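Aminotransferase TlmJ (PDB 5UID) is an aminotransferase of the DegT/DnrJ/EryC1 family that binds pyridoxal 5'-phosphate and probably transfers amino groups in the making of a natural product. Local coordinates at residues G136-L141 against S165-R170; A160-S165 against T297-F302. One frame throughout, in Å; residues are numbered along the deposited sequence.

How the interactions relate
From the N terminus, the chain leaves strand 126-132 of the mixed seven-stranded sheet and runs through 136-141 into helix 141-151. After strand 155-158 it passes through 160-165 into strand 166-167, where interaction 1 closes a short loop of 23 intervening residues. Interaction 2 closes a far longer one, bringing 297-302 back after 131 residues. The segments alternate along the chain (136-141, 160-165, 165-170, 297-302), so the two contacts cross rather than nest. Their centres lie 9 Å apart and they share S165. Together they join loops beyond two neighbouring sheet strands to the small three-stranded antiparallel sheet and the segment leading to strand 303-306.

Interaction 1 of 2, residues G136-L141 against S165-R170; sequences GYPGDL and SQVDGR
P138 and V167 carry the apolar half of this contact, and S165 with the carbonyl of G136 carries the polar half. The proline ring and the valine are directed at each other but run past one another in opposite directions. V167 CG2 reaches P138 CB at 3.4 Å, tighter than an ordinary carbon-carbon contact, and lies 3.6 Å from P138 CG, which places one methyl against two neighbouring ring carbons. In V167, CG1 is anti to the backbone N (chi1 174°) and CG2 lies beside that N; it is CG2 that meets the ring. P138 CG also rests 3.8 Å from the backbone O of Q166. H296 packs against both P138 and V167, and C172 also touches the proline.

At the other end, S165 OG donates to G136 O over 2.7 Å. The hydroxyl lies in the carbonyl plane on a lone pair, with a C=O...OG angle of 125°. With chi1 at -51°, OG stands beside the backbone N of S165 and anti to its carbonyl carbon, in position for this bond. G136 itself has a positive phi, a backbone shape that favours glycine.

Beyond V167 the chain reverses through D168 and G169, and paired V167-R170 backbone bonds close the turn. The arrangement is that of a two-residue beta-hairpin with a type I' turn, packed against the loop that leads into helix 141-151.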
loop_
_atom_site.group_PDB
_atom_site.type_symbol
_atom_site.label_atom_id
_atom_site.label_comp_id
_atom_site.label_asym_id
_atom_site.label_seq_id
_atom_site.Cartn_x
_atom_site.Cartn_y
_atom_site.Cartn_z
ATOM N N GLY A 136 5.195 23.737 -0.347
ATOM C CA GLY A 136 5.512 23.965 1.042
ATOM C C GLY A 136 4.947 25.255 1.600
ATOM O O GLY A 136 4.875 25.406 2.825
ATOM N N TYR A 137 4.559 26.184 0.735
ATOM C CA TYR A 137 3.902 27.411 1.172
ATOM C C TYR A 137 2.524 27.075 1.720
ATOM O O TYR A 137 1.711 26.480 1.001
ATOM C CB TYR A 137 3.769 28.395 0.015
ATOM C CG TYR A 137 4.999 29.220 -0.288
ATOM C CD1 TYR A 137 6.258 28.639 -0.358
ATOM C CD2 TYR A 137 4.891 30.585 -0.533
ATOM C CE1 TYR A 137 7.382 29.398 -0.647
ATOM C CE2 TYR A 137 6.004 31.349 -0.823
ATOM C CZ TYR A 137 7.248 30.753 -0.879
ATOM O OH TYR A 137 8.359 31.518 -1.167
ATOM N N PRO A 138 2.215 27.424 2.970
ATOM C CA PRO A 138 0.867 27.142 3.489
ATOM C C PRO A 138 -0.235 27.887 2.759
ATOM O O PRO A 138 -1.359 27.376 2.669
ATOM C CB PRO A 138 0.963 27.570 4.957
ATOM C CG PRO A 138 2.423 27.501 5.281
ATOM C CD PRO A 138 3.127 27.904 4.022
ATOM N N GLY A 139 0.044 29.079 2.238
ATOM C CA GLY A 139 -0.964 29.804 1.485
ATOM C C GLY A 139 -2.018 30.431 2.386
ATOM O O GLY A 139 -1.741 30.872 3.502
ATOM N N ASP A 140 -3.248 30.461 1.882
ATOM C CA ASP A 140 -4.389 31.017 2.610
ATOM C C ASP A 140 -5.027 29.995 3.543
ATOM O O ASP A 140 -6.248 29.992 3.731
ATOM C CB ASP A 140 -5.414 31.558 1.618
ATOM C CG ASP A 140 -6.195 32.732 2.171
ATOM O OD1 ASP A 140 -5.737 33.333 3.166
ATOM O OD2 ASP A 140 -7.266 33.053 1.613
ATOM N N LEU A 141 -4.210 29.127 4.147
ATOM C CA LEU A 141 -4.733 27.993 4.904
ATOM C C LEU A 141 -5.608 28.439 6.071
ATOM O O LEU A 141 -6.642 27.820 6.347
ATOM C CB LEU A 141 -3.576 27.129 5.408
ATOM C CG LEU A 141 -3.952 25.961 6.325
ATOM C CD1 LEU A 141 -4.880 24.984 5.615
ATOM C CD2 LEU A 141 -2.704 25.254 6.826
ATOM N N SER A 165 6.207 22.495 7.195
ATOM C CA SER A 165 5.713 23.858 7.088
ATOM C C SER A 165 4.813 24.203 8.267
ATOM O O SER A 165 4.119 23.344 8.820
ATOM C CB SER A 165 4.953 24.046 5.777
ATOM O OG SER A 165 5.726 23.582 4.682
ATOM N N GLN A 166 4.829 25.478 8.651
ATOM C CA GLN A 166 4.069 25.946 9.800
ATOM C C GLN A 166 3.480 27.321 9.516
ATOM O O GLN A 166 3.986 28.081 8.686
ATOM C CB GLN A 166 4.933 26.013 11.070
ATOM C CG GLN A 166 5.409 24.665 11.585
ATOM C CD GLN A 166 6.265 24.789 12.830
ATOM O OE1 GLN A 166 6.648 25.889 13.225
ATOM N NE2 GLN A 166 6.568 23.659 13.457
ATOM N N VAL A 167 2.395 27.625 10.225
ATOM C CA VAL A 167 1.806 28.958 10.274
ATOM C C VAL A 167 1.697 29.349 11.736
ATOM O O VAL A 167 0.962 28.706 12.495
ATOM C CB VAL A 167 0.423 29.019 9.608
ATOM C CG1 VAL A 167 -0.194 30.391 9.810
ATOM C CG2 VAL A 167 0.535 28.710 8.144
ATOM N N ASP A 168 2.428 30.394 12.129
ATOM C CA ASP A 168 2.420 30.888 13.504
ATOM C C ASP A 168 2.692 29.761 14.498
ATOM O O ASP A 168 2.032 29.640 15.530
ATOM C CB ASP A 168 1.100 31.592 13.823
ATOM C CG ASP A 168 0.762 32.681 12.820
ATOM O OD1 ASP A 168 1.680 33.415 12.398
ATOM O OD2 ASP A 168 -0.426 32.799 12.451
ATOM N N GLY A 169 3.668 28.915 14.173
ATOM C CA GLY A 169 4.049 27.828 15.051
ATOM C C GLY A 169 3.156 26.606 15.016
ATOM O O GLY A 169 3.377 25.679 15.803
ATOM N N ARG A 170 2.160 26.568 14.137
ATOM C CA ARG A 170 1.259 25.429 14.020
ATOM C C ARG A 170 1.537 24.688 12.719
ATOM O O ARG A 170 1.591 25.302 11.649
ATOM C CB ARG A 170 -0.202 25.874 14.077
ATOM C CG ARG A 170 -0.632 26.376 15.442
ATOM C CD ARG A 170 -2.126 26.622 15.485
ATOM N NE ARG A 170 -2.883 25.439 15.084
ATOM C CZ ARG A 170 -4.209 25.365 15.090
ATOM N NH1 ARG A 170 -4.814 24.251 14.707
ATOM N NH2 ARG A 170 -4.933 26.405 15.482
#

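Interaction 2 of 2, residues A160-S165 against T297-F302; sequences ACAVAS and TSSYYF
S299 and S165 meet hydroxyl to hydroxyl in a buried chain of hydrogen bonds, the unusual feature of this contact. S299 OG donates to S165 OG at 2.7 Å and itself accepts from A164 N at 2.8 Å, with an N-H...O angle of 154°. S165 OG also receives a weak bond from S299 N, which is 3.0 Å away but bent to 121°. S299 CB is directed toward 160-165, and its OG stands anti to the carbonyl carbon, beside the backbone N. Thus OG comes up to the backbone of A162-S165, while CB lies 3.7 Å from C161 O. Next to this pair, S165 CB packs against T297 O.

S298 OG accepts from Y300 N in an ST turn; two residues past S299, Y301 is directed toward C161. Its CG is anti to the backbone N (chi1 -176°), and CD2 lies 3.9 Å from C161 CB. The cysteine sulfur approaches two rings, both obliquely: SG is 5.1 Å from the Y301 centroid and 5.2 Å from that of F302. The phenol oxygen of Y301 bonds to M186 O, one residue before K187 in sequence, the lysine predicted to carry the cofactor. V163 and A164 also touch helix 249-280.

The chemistry has two halves: sulfur and aromatic carbon at C161, and hydroxyls at S165 and S299. With S165 OG donating onward to G136 O, the buried relay runs from A164 N through both serines to that carbonyl, so each hydroxyl both accepts and donates, which would restrict its rotation.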
loop_
_atom_site.group_PDB
_atom_site.type_symbol
_atom_site.label_atom_id
_atom_site.label_comp_id
_atom_site.label_asym_id
_atom_site.label_seq_id
_atom_site.Cartn_x
_atom_site.Cartn_y
_atom_site.Cartn_z
ATOM N N ALA A 160 1.271 16.699 1.755
ATOM C CA ALA A 160 2.429 16.006 1.196
ATOM C C ALA A 160 3.534 16.974 0.789
ATOM O O ALA A 160 4.711 16.598 0.775
ATOM C CB ALA A 160 2.003 15.148 0.006
ATOM N N CYS A 161 3.183 18.220 0.460
ATOM C CA CYS A 161 4.180 19.227 0.121
ATOM C C CYS A 161 4.774 19.922 1.341
ATOM O O CYS A 161 5.773 20.637 1.199
ATOM C CB CYS A 161 3.579 20.302 -0.791
ATOM S SG CYS A 161 2.770 19.719 -2.290
ATOM N N ALA A 162 4.193 19.740 2.527
ATOM C CA ALA A 162 4.476 20.604 3.670
ATOM C C ALA A 162 4.703 19.770 4.932
ATOM O O ALA A 162 4.037 19.946 5.950
ATOM C CB ALA A 162 3.333 21.596 3.865
ATOM N N VAL A 163 5.679 18.860 4.870
ATOM C CA VAL A 163 5.945 17.994 6.012
ATOM C C VAL A 163 6.545 18.765 7.184
ATOM O O VAL A 163 6.461 18.306 8.329
ATOM C CB VAL A 163 6.859 16.825 5.592
ATOM C CG1 VAL A 163 8.303 17.295 5.436
ATOM C CG2 VAL A 163 6.757 15.673 6.587
ATOM N N ALA A 164 7.144 19.935 6.933
ATOM C CA ALA A 164 7.734 20.747 7.992
ATOM C C ALA A 164 7.233 22.187 7.982
ATOM O O ALA A 164 7.785 23.026 8.703
ATOM C CB ALA A 164 9.265 20.736 7.894
ATOM N N SER A 165 6.207 22.495 7.195
ATOM C CA SER A 165 5.713 23.858 7.088
ATOM C C SER A 165 4.813 24.203 8.267
ATOM O O SER A 165 4.119 23.344 8.820
ATOM C CB SER A 165 4.953 24.046 5.777
ATOM O OG SER A 165 5.726 23.582 4.682
ATOM N N THR A 297 6.359 29.341 7.473
ATOM C CA THR A 297 7.590 28.632 7.163
ATOM C C THR A 297 7.287 27.566 6.119
ATOM O O THR A 297 6.212 26.960 6.133
ATOM C CB THR A 297 8.210 27.989 8.412
ATOM O OG1 THR A 297 7.295 27.037 8.970
ATOM C CG2 THR A 297 8.533 29.049 9.453
ATOM N N SER A 298 8.231 27.351 5.210
ATOM C CA SER A 298 8.052 26.419 4.110
ATOM C C SER A 298 8.920 25.185 4.312
ATOM O O SER A 298 9.950 25.229 4.991
ATOM C CB SER A 298 8.395 27.080 2.769
ATOM O OG SER A 298 8.276 26.159 1.696
ATOM N N SER A 299 8.480 24.075 3.720
ATOM C CA SER A 299 9.311 22.885 3.612
ATOM C C SER A 299 10.243 22.938 2.408
ATOM O O SER A 299 11.150 22.104 2.309
ATOM C CB SER A 299 8.429 21.637 3.525
ATOM O OG SER A 299 7.567 21.540 4.646
ATOM N N TYR A 300 10.037 23.900 1.504
ATOM C CA TYR A 300 10.832 24.060 0.287
ATOM C C TYR A 300 10.822 22.775 -0.545
ATOM O O TYR A 300 11.853 22.157 -0.813
ATOM C CB TYR A 300 12.257 24.516 0.620
ATOM C CG TYR A 300 12.275 25.840 1.350
ATOM C CD1 TYR A 300 12.270 27.040 0.653
ATOM C CD2 TYR A 300 12.264 25.889 2.736
ATOM C CE1 TYR A 300 12.270 28.254 1.319
ATOM C CE2 TYR A 300 12.265 27.094 3.409
ATOM C CZ TYR A 300 12.269 28.273 2.697
ATOM O OH TYR A 300 12.268 29.474 3.368
ATOM N N TYR A 301 9.614 22.386 -0.952
ATOM C CA TYR A 301 9.410 21.199 -1.775
ATOM C C TYR A 301 9.511 21.508 -3.264
ATOM O O TYR A 301 10.102 20.726 -4.017
ATOM C CB TYR A 301 8.051 20.570 -1.455
ATOM C CG TYR A 301 7.789 19.274 -2.189
ATOM C CD1 TYR A 301 8.702 18.229 -2.134
ATOM C CD2 TYR A 301 6.625 19.092 -2.928
ATOM C CE1 TYR A 301 8.471 17.041 -2.803
ATOM C CE2 TYR A 301 6.383 17.905 -3.596
ATOM C CZ TYR A 301 7.310 16.884 -3.531
ATOM O OH TYR A 301 7.079 15.703 -4.198
ATOM N N PHE A 302 8.941 22.628 -3.704
ATOM C CA PHE A 302 9.066 23.109 -5.072
ATOM C C PHE A 302 9.794 24.445 -5.085
ATOM O O PHE A 302 9.632 25.268 -4.178
ATOM C CB PHE A 302 7.698 23.312 -5.748
ATOM C CG PHE A 302 6.904 22.056 -5.932
ATOM C CD1 PHE A 302 7.521 20.857 -6.238
ATOM C CD2 PHE A 302 5.522 22.084 -5.816
ATOM C CE1 PHE A 302 6.776 19.707 -6.416
ATOM C CE2 PHE A 302 4.772 20.936 -5.988
ATOM C CZ PHE A 302 5.401 19.746 -6.290
#